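Long-range contacts in xyloglucan-specific endo-beta-1,4-glucanase BoGH9A (Bacteroides ovatus, PDB 6DHT), which catalyses endohydrolysis of the 1,4-beta-glucosidic linkages in the backbone of xyloglucans, releasing xyloglucan oligosaccharides: residues 129-134 with 506-511; 246-251 with 500-505; 268-273 with 339-344; 275-280 with 346-351. One frame throughout, in Å; residues are numbered along the deposited sequence.

Interaction 1: residues 129-134 with 506-511. With MG (magnesium ion), chain X.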
loop_
_atom_site.group_PDB
_atom_site.type_symbol
_atom_site.label_atom_id
_atom_site.label_comp_id
_atom_site.label_asym_id
_atom_site.label_seq_id
_atom_site.Cartn_x
_atom_site.Cartn_y
_atom_site.Cartn_z
ATOM N N ALA A 129 11.803 -1.453 -18.113
ATOM C CA ALA A 129 12.344 -0.755 -16.944
ATOM C C ALA A 129 12.768 0.666 -17.222
ATOM O O ALA A 129 12.915 1.456 -16.294
ATOM C CB ALA A 129 13.521 -1.533 -16.378
ATOM N N GLY A 130 12.989 1.006 -18.485
ATOM C CA GLY A 130 13.557 2.313 -18.790
ATOM C C GLY A 130 14.999 2.392 -18.306
ATOM O O GLY A 130 15.734 1.400 -18.342
ATOM N N GLN A 131 15.416 3.558 -17.825
ATOM C CA GLN A 131 16.817 3.714 -17.444
ATOM C C GLN A 131 17.204 2.893 -16.210
ATOM O O GLN A 131 18.388 2.674 -15.965
ATOM C CB GLN A 131 17.176 5.184 -17.223
ATOM C CG GLN A 131 16.478 5.842 -16.066
ATOM C CD GLN A 131 16.905 7.297 -15.897
ATOM O OE1 GLN A 131 18.056 7.647 -16.130
ATOM N NE2 GLN A 131 15.970 8.147 -15.514
ATOM N N TRP A 132 16.215 2.426 -15.444
ATOM C CA TRP A 132 16.504 1.648 -14.230
ATOM C C TRP A 132 16.508 0.155 -14.509
ATOM O O TRP A 132 15.826 -0.618 -13.833
ATOM C CB TRP A 132 15.496 1.970 -13.116
ATOM C CG TRP A 132 15.401 3.453 -12.813
ATOM C CD1 TRP A 132 16.181 4.168 -11.956
ATOM C CD2 TRP A 132 14.487 4.379 -13.392
ATOM N NE1 TRP A 132 15.806 5.480 -11.965
ATOM C CE2 TRP A 132 14.760 5.636 -12.840
ATOM C CE3 TRP A 132 13.457 4.265 -14.330
ATOM C CZ2 TRP A 132 14.047 6.767 -13.196
ATOM C CZ3 TRP A 132 12.753 5.378 -14.677
ATOM C CH2 TRP A 132 13.035 6.612 -14.111
ATOM N N HIS A 133 17.272 -0.245 -15.521
ATOM C CA HIS A 133 17.423 -1.653 -15.856
ATOM C C HIS A 133 18.575 -2.244 -15.079
ATOM O O HIS A 133 19.517 -1.526 -14.726
ATOM C CB HIS A 133 17.630 -1.842 -17.369
ATOM C CG HIS A 133 18.759 -1.040 -17.936
ATOM N ND1 HIS A 133 20.059 -1.501 -17.961
ATOM C CD2 HIS A 133 18.786 0.191 -18.502
ATOM C CE1 HIS A 133 20.837 -0.589 -18.516
ATOM N NE2 HIS A 133 20.090 0.446 -18.855
ATOM N N ARG A 134 18.486 -3.539 -14.797
ATOM C CA ARG A 134 19.562 -4.249 -14.116
ATOM C C ARG A 134 19.526 -5.733 -14.391
ATOM O O ARG A 134 18.554 -6.271 -14.912
ATOM C CB ARG A 134 19.516 -3.991 -12.610
ATOM C CG ARG A 134 18.315 -4.578 -11.890
ATOM C CD ARG A 134 18.267 -4.186 -10.403
ATOM N NE ARG A 134 17.351 -5.076 -9.702
ATOM C CZ ARG A 134 16.057 -4.845 -9.485
ATOM N NH1 ARG A 134 15.508 -3.705 -9.845
ATOM N NH2 ARG A 134 15.328 -5.761 -8.854
ATOM N N ILE A 506 22.330 5.543 -11.178
ATOM C CA ILE A 506 21.342 6.427 -11.780
ATOM C C ILE A 506 20.915 7.463 -10.750
ATOM O O ILE A 506 20.554 7.113 -9.624
ATOM C CB ILE A 506 20.131 5.622 -12.277
ATOM C CG1 ILE A 506 20.598 4.608 -13.323
ATOM C CG2 ILE A 506 19.072 6.546 -12.858
ATOM C CD1 ILE A 506 19.694 3.459 -13.491
ATOM N N GLU A 507 21.021 8.733 -11.105
ATOM C CA GLU A 507 20.734 9.817 -10.174
ATOM C C GLU A 507 19.261 9.775 -9.734
ATOM O O GLU A 507 18.959 9.764 -8.545
ATOM C CB GLU A 507 21.070 11.174 -10.805
ATOM C CG GLU A 507 20.700 12.372 -9.933
ATOM C CD GLU A 507 21.134 13.705 -10.521
ATOM O OE1 GLU A 507 21.977 13.716 -11.441
ATOM O OE2 GLU A 507 20.621 14.746 -10.060
ATOM N N ASP A 508 18.343 9.751 -10.684
ATOM C CA ASP A 508 16.939 9.760 -10.311
ATOM C C ASP A 508 16.572 8.433 -9.653
ATOM O O ASP A 508 16.999 7.362 -10.090
ATOM C CB ASP A 508 16.065 9.987 -11.534
ATOM C CG ASP A 508 16.106 11.410 -12.018
ATOM O OD1 ASP A 508 16.486 12.308 -11.230
ATOM O OD2 ASP A 508 15.752 11.614 -13.190
ATOM N N PRO A 509 15.770 8.499 -8.577
ATOM C CA PRO A 509 15.334 7.251 -7.947
ATOM C C PRO A 509 14.373 6.445 -8.829
ATOM O O PRO A 509 13.746 6.987 -9.745
ATOM C CB PRO A 509 14.587 7.741 -6.708
ATOM C CG PRO A 509 14.066 9.069 -7.089
ATOM C CD PRO A 509 15.167 9.678 -7.928
ATOM N N ILE A 510 14.244 5.154 -8.535
ATOM C CA ILE A 510 13.250 4.330 -9.214
ATOM C C ILE A 510 11.894 4.971 -8.895
ATOM O O ILE A 510 11.598 5.301 -7.737
ATOM C CB ILE A 510 13.327 2.868 -8.765
ATOM C CG1 ILE A 510 14.724 2.309 -9.102
ATOM C CG2 ILE A 510 12.221 2.037 -9.463
ATOM C CD1 ILE A 510 14.997 0.906 -8.601
ATOM N N PRO A 511 11.046 5.165 -9.918
ATOM C CA PRO A 511 9.798 5.906 -9.701
ATOM C C PRO A 511 8.666 5.047 -9.116
ATOM O O PRO A 511 8.679 3.828 -9.193
ATOM C CB PRO A 511 9.405 6.357 -11.122
ATOM C CG PRO A 511 9.952 5.284 -11.997
ATOM C CD PRO A 511 11.283 4.886 -11.346
HETATM MG MG MG X . 20.207 5.814 -7.983
HETATM O O HOH W 1 19.462 7.363 -6.977
HETATM O O HOH W 2 18.252 5.334 -8.726
HETATM O O HOH W 3 22.200 6.011 -7.485
#
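Ile510 and Pro511 cover one face of the Trp132 indole. Pro511 meets the ring tip to tip, its CD 3.5 Å from the centroid of the six-membered ring and 4° off the normal; Ile510 CA lies over the five-membered ring, 4.0 Å from that centroid. Both are CH-pi contacts. Gln131 CG, set between its backbone N and carbonyl carbon (chi1 65°), rests on the opposite face and sandwiches the indole. In the ring plane, NE1 gives Asp508 O a nearly straight hydrogen bond (2.9 Å, 169°), arriving from above the carbonyl plane. Trp132, the centre of an inverse gamma turn after helix 126-129, is tied to the magnesium-binding loop of this family 9 glycoside hydrolase, where Ile506 O binds the ion at 2.1 Å. Asp508 O also accepts from a magnesium-bound water. An alanine at Trp132 would probably leave Asp508 O without its indole donor and open a gap between Gln131 and Pro511. Obliquely to the indole, Ile506 CG2 approaches NE1 at 3.5 Å and also touches Gln131 OE1.

Interaction 2: residues 246-251 with 500-505. With MG (magnesium ion), chain X.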
loop_
_atom_site.group_PDB
_atom_site.type_symbol
_atom_site.label_atom_id
_atom_site.label_comp_id
_atom_site.label_asym_id
_atom_site.label_seq_id
_atom_site.Cartn_x
_atom_site.Cartn_y
_atom_site.Cartn_z
ATOM N N GLU A 246 22.157 -6.305 4.475
ATOM C CA GLU A 246 23.273 -5.945 3.624
ATOM C C GLU A 246 23.566 -4.459 3.669
ATOM O O GLU A 246 22.742 -3.635 4.087
ATOM C CB GLU A 246 22.969 -6.358 2.177
ATOM C CG GLU A 246 22.686 -7.827 1.977
ATOM C CD GLU A 246 23.923 -8.732 1.942
ATOM O OE1 GLU A 246 24.992 -8.329 2.464
ATOM O OE2 GLU A 246 23.821 -9.851 1.384
ATOM N N GLY A 247 24.762 -4.080 3.230
ATOM C CA GLY A 247 25.055 -2.682 3.026
ATOM C C GLY A 247 24.300 -2.170 1.815
ATOM O O GLY A 247 23.483 -2.906 1.214
ATOM N N PHE A 248 24.559 -0.921 1.467
ATOM C CA PHE A 248 23.931 -0.273 0.320
ATOM C C PHE A 248 24.683 -0.638 -0.964
ATOM O O PHE A 248 25.392 0.184 -1.561
ATOM C CB PHE A 248 23.740 1.223 0.568
ATOM C CG PHE A 248 22.513 1.518 1.395
ATOM C CD1 PHE A 248 22.352 0.924 2.638
ATOM C CD2 PHE A 248 21.468 2.267 0.884
ATOM C CE1 PHE A 248 21.209 1.131 3.385
ATOM C CE2 PHE A 248 20.308 2.474 1.633
ATOM C CZ PHE A 248 20.187 1.904 2.885
ATOM N N VAL A 249 24.491 -1.891 -1.369
ATOM C CA VAL A 249 25.166 -2.463 -2.521
ATOM C C VAL A 249 24.141 -3.017 -3.500
ATOM O O VAL A 249 22.988 -3.245 -3.129
ATOM C CB VAL A 249 26.107 -3.598 -2.099
ATOM C CG1 VAL A 249 27.135 -3.074 -1.087
ATOM C CG2 VAL A 249 25.369 -4.753 -1.495
ATOM N N LYS A 250 24.563 -3.239 -4.738
ATOM C CA LYS A 250 23.680 -3.790 -5.751
ATOM C C LYS A 250 23.334 -5.241 -5.433
ATOM O O LYS A 250 24.114 -5.951 -4.806
ATOM C CB LYS A 250 24.347 -3.741 -7.123
ATOM C CG LYS A 250 24.684 -2.388 -7.661
ATOM C CD LYS A 250 25.620 -2.549 -8.877
ATOM C CE LYS A 250 26.270 -1.244 -9.305
ATOM N NZ LYS A 250 25.391 -0.477 -10.212
ATOM N N PRO A 251 22.163 -5.712 -5.874
ATOM C CA PRO A 251 21.855 -7.120 -5.595
ATOM C C PRO A 251 22.927 -8.132 -6.050
ATOM O O PRO A 251 23.216 -9.088 -5.327
ATOM C CB PRO A 251 20.543 -7.335 -6.355
ATOM C CG PRO A 251 19.888 -6.013 -6.323
ATOM C CD PRO A 251 21.006 -5.001 -6.440
ATOM N N LEU A 500 17.988 -0.414 -3.744
ATOM C CA LEU A 500 18.050 -0.444 -5.207
ATOM C C LEU A 500 18.375 0.913 -5.827
ATOM O O LEU A 500 19.261 1.019 -6.673
ATOM C CB LEU A 500 16.740 -0.953 -5.805
ATOM C CG LEU A 500 16.443 -2.446 -5.694
ATOM C CD1 LEU A 500 15.050 -2.743 -6.288
ATOM C CD2 LEU A 500 17.458 -3.323 -6.373
ATOM N N SER A 501 17.656 1.958 -5.444
ATOM C CA SER A 501 17.908 3.287 -6.001
ATOM C C SER A 501 19.279 3.829 -5.582
ATOM O O SER A 501 19.899 4.624 -6.308
ATOM C CB SER A 501 16.834 4.292 -5.590
ATOM O OG SER A 501 15.571 3.947 -6.164
ATOM N N ALA A 502 19.731 3.442 -4.392
ATOM C CA ALA A 502 20.943 4.040 -3.826
ATOM C C ALA A 502 22.184 3.397 -4.412
ATOM O O ALA A 502 23.247 4.033 -4.439
ATOM C CB ALA A 502 20.940 3.930 -2.295
ATOM N N SER A 503 22.088 2.154 -4.863
ATOM C CA SER A 503 23.266 1.426 -5.332
ATOM C C SER A 503 23.374 1.326 -6.833
ATOM O O SER A 503 24.359 0.794 -7.347
ATOM C CB SER A 503 23.315 0.030 -4.735
ATOM O OG SER A 503 22.229 -0.753 -5.199
ATOM N N ASP A 504 22.373 1.803 -7.558
ATOM C CA ASP A 504 22.493 1.818 -9.000
ATOM C C ASP A 504 23.340 3.028 -9.302
ATOM O O ASP A 504 23.777 3.720 -8.390
ATOM C CB ASP A 504 21.133 1.805 -9.720
ATOM C CG ASP A 504 20.268 3.026 -9.436
ATOM O OD1 ASP A 504 20.760 4.090 -9.010
ATOM O OD2 ASP A 504 19.045 2.925 -9.685
ATOM N N ASP A 505 23.587 3.283 -10.565
ATOM C CA ASP A 505 24.430 4.410 -10.898
ATOM C C ASP A 505 23.573 5.411 -11.643
ATOM O O ASP A 505 24.016 6.050 -12.579
ATOM C CB ASP A 505 25.641 3.921 -11.690
ATOM C CG ASP A 505 26.480 2.911 -10.895
ATOM O OD1 ASP A 505 26.915 3.244 -9.764
ATOM O OD2 ASP A 505 26.679 1.777 -11.385
HETATM MG MG MG X . 20.207 5.814 -7.983
HETATM O O HOH W 2 18.252 5.334 -8.726
HETATM O O HOH W 3 22.200 6.011 -7.485
HETATM O O HOH W 1 19.462 7.363 -6.977
#
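The Phe248 ring meets Ala502 by its edge: Ala502 CB lies near the ring plane, 3.6 Å from CD2. The same ring makes an edge-to-face contact with His497. The other flat group, the Asp505 carboxylate, is approached from above, Lys250 NZ standing 55° out of its plane and 2.8 Å from OD2 in a salt bridge. Lys250 runs alongside Ser503, with CG 3.2 Å from Ser503 O, and a bend at chi4 (-85°) turns NZ to Asp505; the two side chains cross at about a right angle. NZ also makes a weak 3.3 Å hydrogen bond to Ser503 O. An alanine at Lys250 would probably leave the Asp505 carboxylate without its cationic mate and Ser503 O without this weak donor. Ser503 packs CB against the Val249 carbonyl carbon, while its OG is hydrogen-bonded to Arg499 O. Pro251 CG touches Leu500 CD2 at 3.6 Å, the two side chains also crossing steeply. Ser501 O on the helix and Asp504 OD1 in the loop bind magnesium, each at 2.1 Å; Ile506 O and three waters bring the ligands to six. Asp504 OD2 accepts a 2.7 Å hydrogen bond from one of those waters. The contact thus joins a surface loop to helix 499-503 and the magnesium-binding loop after it, beside His497, a predicted active-site residue of this family 9 enzyme.

Interaction 3: residues 268-273 with 339-344. With CA (calcium ion), chain C.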
loop_
_atom_site.group_PDB
_atom_site.type_symbol
_atom_site.label_atom_id
_atom_site.label_comp_id
_atom_site.label_asym_id
_atom_site.label_seq_id
_atom_site.Cartn_x
_atom_site.Cartn_y
_atom_site.Cartn_z
ATOM N N ALA A 268 1.343 -18.308 8.324
ATOM C CA ALA A 268 0.452 -19.330 7.845
ATOM C C ALA A 268 -0.920 -18.755 7.499
ATOM O O ALA A 268 -1.489 -19.102 6.478
ATOM C CB ALA A 268 0.315 -20.434 8.877
ATOM N N LEU A 269 -1.425 -17.887 8.367
ATOM C CA LEU A 269 -2.755 -17.318 8.146
ATOM C C LEU A 269 -2.796 -16.287 7.007
ATOM O O LEU A 269 -3.728 -16.295 6.211
ATOM C CB LEU A 269 -3.305 -16.724 9.429
ATOM C CG LEU A 269 -3.647 -17.789 10.475
ATOM C CD1 LEU A 269 -3.910 -17.142 11.788
ATOM C CD2 LEU A 269 -4.847 -18.597 10.034
ATOM N N ASP A 270 -1.805 -15.402 6.936
ATOM C CA ASP A 270 -1.788 -14.429 5.833
ATOM C C ASP A 270 -1.587 -15.169 4.502
ATOM O O ASP A 270 -2.197 -14.836 3.487
ATOM C CB ASP A 270 -0.693 -13.413 6.037
ATOM C CG ASP A 270 -0.994 -12.449 7.163
ATOM O OD1 ASP A 270 -2.183 -12.257 7.484
ATOM O OD2 ASP A 270 -0.044 -11.880 7.764
ATOM N N PHE A 271 -0.773 -16.233 4.508
ATOM C CA PHE A 271 -0.658 -17.123 3.363
ATOM C C PHE A 271 -2.023 -17.762 3.014
ATOM O O PHE A 271 -2.448 -17.779 1.854
ATOM C CB PHE A 271 0.390 -18.221 3.687
ATOM C CG PHE A 271 0.559 -19.276 2.632
ATOM C CD1 PHE A 271 -0.341 -20.303 2.556
ATOM C CD2 PHE A 271 1.639 -19.283 1.771
ATOM C CE1 PHE A 271 -0.200 -21.319 1.627
ATOM C CE2 PHE A 271 1.797 -20.284 0.827
ATOM C CZ PHE A 271 0.877 -21.322 0.756
ATOM N N ALA A 272 -2.709 -18.292 4.025
ATOM C CA ALA A 272 -3.985 -18.956 3.791
ATOM C C ALA A 272 -5.004 -17.984 3.212
ATOM O O ALA A 272 -5.685 -18.299 2.251
ATOM C CB ALA A 272 -4.494 -19.574 5.072
ATOM N N ALA A 273 -5.070 -16.789 3.786
ATOM C CA ALA A 273 -6.056 -15.797 3.353
ATOM C C ALA A 273 -5.801 -15.394 1.911
ATOM O O ALA A 273 -6.707 -15.378 1.094
ATOM C CB ALA A 273 -6.008 -14.597 4.254
ATOM N N ASP A 339 -5.892 -12.930 16.128
ATOM C CA ASP A 339 -7.340 -13.041 15.896
ATOM C C ASP A 339 -7.730 -12.469 14.536
ATOM O O ASP A 339 -8.571 -13.044 13.829
ATOM C CB ASP A 339 -8.148 -12.309 16.976
ATOM C CG ASP A 339 -8.250 -13.095 18.284
ATOM O OD1 ASP A 339 -7.813 -14.264 18.331
ATOM O OD2 ASP A 339 -8.793 -12.536 19.262
ATOM N N ASP A 340 -7.121 -11.339 14.180
ATOM C CA ASP A 340 -7.478 -10.666 12.924
ATOM C C ASP A 340 -7.051 -11.459 11.694
ATOM O O ASP A 340 -7.759 -11.482 10.681
ATOM C CB ASP A 340 -6.917 -9.241 12.870
ATOM C CG ASP A 340 -5.435 -9.163 13.222
ATOM O OD1 ASP A 340 -5.078 -9.363 14.406
ATOM O OD2 ASP A 340 -4.610 -8.866 12.326
ATOM N N GLU A 341 -5.912 -12.144 11.780
ATOM C CA GLU A 341 -5.453 -12.997 10.697
ATOM C C GLU A 341 -6.365 -14.241 10.604
ATOM O O GLU A 341 -6.679 -14.705 9.515
ATOM C CB GLU A 341 -3.973 -13.382 10.890
ATOM C CG GLU A 341 -2.959 -12.231 10.657
ATOM C CD GLU A 341 -2.791 -11.294 11.840
ATOM O OE1 GLU A 341 -3.393 -11.532 12.911
ATOM O OE2 GLU A 341 -2.050 -10.289 11.707
ATOM N N PHE A 342 -6.773 -14.790 11.749
ATOM C CA PHE A 342 -7.750 -15.876 11.736
ATOM C C PHE A 342 -9.056 -15.397 11.077
ATOM O O PHE A 342 -9.626 -16.087 10.234
ATOM C CB PHE A 342 -8.013 -16.399 13.162
ATOM C CG PHE A 342 -7.074 -17.505 13.602
ATOM C CD1 PHE A 342 -7.138 -18.746 13.009
ATOM C CD2 PHE A 342 -6.149 -17.283 14.592
ATOM C CE1 PHE A 342 -6.297 -19.766 13.402
ATOM C CE2 PHE A 342 -5.298 -18.311 15.002
ATOM C CZ PHE A 342 -5.381 -19.550 14.389
ATOM N N PHE A 343 -9.481 -14.177 11.412
ATOM C CA PHE A 343 -10.724 -13.646 10.837
ATOM C C PHE A 343 -10.624 -13.498 9.334
ATOM O O PHE A 343 -11.511 -13.914 8.583
ATOM C CB PHE A 343 -11.082 -12.306 11.456
ATOM C CG PHE A 343 -12.273 -11.655 10.830
ATOM C CD1 PHE A 343 -13.529 -12.172 11.059
ATOM C CD2 PHE A 343 -12.154 -10.522 10.035
ATOM C CE1 PHE A 343 -14.640 -11.591 10.510
ATOM C CE2 PHE A 343 -13.266 -9.940 9.482
ATOM C CZ PHE A 343 -14.517 -10.471 9.719
ATOM N N TRP A 344 -9.531 -12.895 8.882
ATOM C CA TRP A 344 -9.349 -12.683 7.447
ATOM C C TRP A 344 -9.244 -14.026 6.704
ATOM O O TRP A 344 -9.957 -14.265 5.718
ATOM C CB TRP A 344 -8.143 -11.749 7.175
ATOM C CG TRP A 344 -7.872 -11.562 5.723
ATOM C CD1 TRP A 344 -8.785 -11.499 4.718
ATOM C CD2 TRP A 344 -6.583 -11.474 5.096
ATOM N NE1 TRP A 344 -8.159 -11.380 3.496
ATOM C CE2 TRP A 344 -6.805 -11.334 3.705
ATOM C CE3 TRP A 344 -5.270 -11.464 5.575
ATOM C CZ2 TRP A 344 -5.763 -11.234 2.787
ATOM C CZ3 TRP A 344 -4.228 -11.353 4.651
ATOM C CH2 TRP A 344 -4.491 -11.234 3.275
HETATM CA CA CA C . -2.677 -9.366 13.946
HETATM O O HOH W 4 -0.417 -10.186 9.710
HETATM O O HOH W 5 -2.415 -7.734 15.775
#
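Trp344 has CG anti to the backbone N (chi1 177°), and its indole lies against Ala273; Glu341, from the same helix, bends at chi2 (81°) and grips calcium with both carboxylate oxygens, OE1 and OE2 each at 2.5 Å. Leu269 CD1 stands over the centre of the Phe342 ring, 3.5 Å from the centroid. Ala273 CB is tighter still, 3.3 Å from the centroid of the six-membered ring of Trp344, and both are CH-pi contacts. Between them Leu269 CB meets Glu341 CB at 3.7 Å. Asp270 OD1 sits at the edge of the same indole and 3.3 Å from Glu341 CG, while Trp344 NE1 is hydrogen-bonded to Glu348 OE2. Asp340 also binds the calcium through both oxygens; Asp335, His337, Gly376 and a water supply the rest. The calcium probably offsets the repulsion between Glu341 and nearby Asp270. The two helical segments run nearly parallel, 21° apart with axes 8.6 Å from each other, a buried helix pair consistent with the (alpha/alpha)6 barrel of family 9, with the calcium site at the start of helix 339-353.

Interaction 4: residues 275-280 with 346-351. With EDO (1,2-ethanediol), chain I.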
loop_
_atom_site.group_PDB
_atom_site.type_symbol
_atom_site.label_atom_id
_atom_site.label_comp_id
_atom_site.label_asym_id
_atom_site.label_seq_id
_atom_site.Cartn_x
_atom_site.Cartn_y
_atom_site.Cartn_z
ATOM N N MET A 275 -4.022 -16.879 -0.374
ATOM C CA MET A 275 -4.119 -17.982 -1.321
ATOM C C MET A 275 -5.590 -18.347 -1.605
ATOM O O MET A 275 -5.948 -18.566 -2.750
ATOM C CB MET A 275 -3.296 -19.184 -0.824
ATOM C CG MET A 275 -1.798 -18.939 -0.925
ATOM S SD MET A 275 -1.289 -18.806 -2.626
ATOM C CE MET A 275 0.400 -18.262 -2.407
ATOM N N ALA A 276 -6.411 -18.333 -0.568
ATOM C CA ALA A 276 -7.848 -18.542 -0.750
ATOM C C ALA A 276 -8.455 -17.425 -1.633
ATOM O O ALA A 276 -9.230 -17.698 -2.560
ATOM C CB ALA A 276 -8.527 -18.605 0.592
ATOM N N GLN A 277 -8.106 -16.170 -1.333
ATOM C CA GLN A 277 -8.509 -15.041 -2.161
ATOM C C GLN A 277 -8.059 -15.247 -3.609
ATOM O O GLN A 277 -8.837 -15.125 -4.544
ATOM C CB GLN A 277 -7.865 -13.770 -1.595
ATOM C CG GLN A 277 -8.328 -12.438 -2.200
ATOM C CD GLN A 277 -7.434 -11.286 -1.795
ATOM O OE1 GLN A 277 -6.213 -11.365 -1.896
ATOM N NE2 GLN A 277 -8.039 -10.223 -1.323
ATOM N N SER A 278 -6.758 -15.506 -3.784
ATOM C CA SER A 278 -6.189 -15.665 -5.120
ATOM C C SER A 278 -6.829 -16.811 -5.915
ATOM O O SER A 278 -6.939 -16.733 -7.138
ATOM C CB SER A 278 -4.673 -15.858 -5.037
ATOM O OG SER A 278 -4.080 -14.728 -4.397
ATOM N N SER A 279 -7.208 -17.879 -5.217
ATOM C CA SER A 279 -7.845 -19.015 -5.869
ATOM C C SER A 279 -9.049 -18.544 -6.676
ATOM O O SER A 279 -9.233 -18.953 -7.822
ATOM C CB SER A 279 -8.273 -20.043 -4.830
ATOM O OG SER A 279 -8.792 -21.177 -5.500
ATOM N N ARG A 280 -9.863 -17.664 -6.093
ATOM C CA ARG A 280 -11.040 -17.156 -6.791
ATOM C C ARG A 280 -10.659 -16.262 -7.958
ATOM O O ARG A 280 -11.230 -16.336 -9.047
ATOM C CB ARG A 280 -11.940 -16.358 -5.840
ATOM C CG ARG A 280 -12.400 -17.105 -4.626
ATOM C CD ARG A 280 -13.497 -16.344 -3.866
ATOM N NE ARG A 280 -13.147 -14.975 -3.491
ATOM C CZ ARG A 280 -12.525 -14.628 -2.362
ATOM N NH1 ARG A 280 -12.170 -15.554 -1.490
ATOM N NH2 ARG A 280 -12.247 -13.348 -2.118
ATOM N N ALA A 346 -10.255 -17.117 7.681
ATOM C CA ALA A 346 -11.489 -17.901 7.739
ATOM C C ALA A 346 -12.505 -17.288 6.789
ATOM O O ALA A 346 -13.225 -18.018 6.105
ATOM C CB ALA A 346 -12.007 -17.939 9.152
ATOM N N SER A 347 -12.571 -15.951 6.740
ATOM C CA SER A 347 -13.507 -15.275 5.823
ATOM C C SER A 347 -13.213 -15.630 4.365
ATOM O O SER A 347 -14.105 -16.035 3.624
ATOM C CB SER A 347 -13.488 -13.763 6.021
ATOM O OG SER A 347 -13.987 -13.414 7.291
ATOM N N GLU A 348 -11.947 -15.534 3.954
ATOM C CA GLU A 348 -11.597 -15.880 2.597
ATOM C C GLU A 348 -11.906 -17.341 2.301
ATOM O O GLU A 348 -12.346 -17.651 1.219
ATOM C CB GLU A 348 -10.114 -15.572 2.327
ATOM C CG GLU A 348 -9.724 -14.105 2.409
ATOM C CD GLU A 348 -10.239 -13.262 1.227
ATOM O OE1 GLU A 348 -10.956 -13.772 0.318
ATOM O OE2 GLU A 348 -9.914 -12.048 1.215
ATOM N N LEU A 349 -11.580 -18.227 3.242
ATOM C CA LEU A 349 -11.844 -19.642 3.020
ATOM C C LEU A 349 -13.337 -19.930 2.929
ATOM O O LEU A 349 -13.758 -20.724 2.109
ATOM C CB LEU A 349 -11.169 -20.496 4.095
ATOM C CG LEU A 349 -9.676 -20.705 3.774
ATOM C CD1 LEU A 349 -8.877 -21.096 5.001
ATOM C CD2 LEU A 349 -9.467 -21.698 2.627
ATOM N N TYR A 350 -14.130 -19.244 3.740
ATOM C CA TYR A 350 -15.580 -19.354 3.608
ATOM C C TYR A 350 -16.052 -18.928 2.215
ATOM O O TYR A 350 -16.878 -19.609 1.589
ATOM C CB TYR A 350 -16.285 -18.526 4.666
ATOM C CG TYR A 350 -17.810 -18.543 4.598
ATOM C CD1 TYR A 350 -18.512 -19.743 4.488
ATOM C CD2 TYR A 350 -18.546 -17.369 4.679
ATOM C CE1 TYR A 350 -19.904 -19.764 4.445
ATOM C CE2 TYR A 350 -19.927 -17.387 4.658
ATOM C CZ TYR A 350 -20.601 -18.586 4.534
ATOM O OH TYR A 350 -21.983 -18.603 4.506
ATOM N N PHE A 351 -15.566 -17.797 1.713
ATOM C CA PHE A 351 -16.039 -17.333 0.410
ATOM C C PHE A 351 -15.519 -18.175 -0.747
ATOM O O PHE A 351 -16.204 -18.338 -1.753
ATOM C CB PHE A 351 -15.744 -15.836 0.219
ATOM C CG PHE A 351 -16.557 -14.967 1.147
ATOM C CD1 PHE A 351 -17.950 -15.064 1.160
ATOM C CD2 PHE A 351 -15.950 -14.098 2.024
ATOM C CE1 PHE A 351 -18.696 -14.313 2.029
ATOM C CE2 PHE A 351 -16.696 -13.333 2.898
ATOM C CZ PHE A 351 -18.074 -13.434 2.896
HETATM C C1 EDO I . -12.813 -12.600 -9.515
HETATM O O1 EDO I . -13.162 -13.630 -8.574
HETATM C C2 EDO I . -13.687 -11.389 -9.222
HETATM O O2 EDO I . -13.835 -11.240 -7.802
HETATM O O HOH W 6 -10.958 -10.599 -0.548
#
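Arg280 and Glu348 form the salt bridge of this contact. A bend at chi3 (-54°) turns NE back, and the guanidinium beyond it points its two terminal nitrogens at one oxygen: NH1 and NH2 each lie 2.8 Å from Glu348 OE1. That oxygen uses its syn lone pair toward NH2 and meets NH1 nearly along its C-O axis. Guanidinium and carboxylate are almost coplanar, 9° apart, although the side chains themselves cross at about a right angle. Phe351 CB covers one face of the guanidinium, off toward its rim, and NH1 has a further partner in Ser352 OG. Apolar contact comes from Ala276, whose CB is 3.8 Å from Leu349 CD2 and equally close to Glu348 CB. Among the polar contacts, a water bridges the helices, accepting from Gln277 NE2 at 3.0 Å and donating to Glu348 OE2 at 2.5 Å; Gln277 CB lies 3.6 Å from Glu348 OE1, and Gln277 OE1 is hydrogen-bonded to Gln187 NE2. The segments, on helices 265-281 and 339-353, run 29° apart. Since Glu348 is buried, its indole donor, the water and the arginine together would favour a charged carboxylate held against rotation.

How the interactions relate
Along the chain the first segments come in the order 129-134, 246-251, 268-273 and 275-280, followed by 339-344, 346-351, 500-505 and 506-511, all in the glycosyl hydrolase family 9 region. Interactions 1 and 2 have centres 12 Å apart and share the magnesium ion, with its waters; Ile510 N probably hydrogen-bonds to Ser501 OG between them. Interactions 3 and 4, with centres 10 Å apart, are successive parts of one pairing between helices 265-281 and 339-353, and touch where Ala273 O meets Glu348 CG. The two groups are about 34 to 37 Å apart between centres and do not touch: one joins loops around magnesium, the other packs two helices, with calcium at the interaction 3 end.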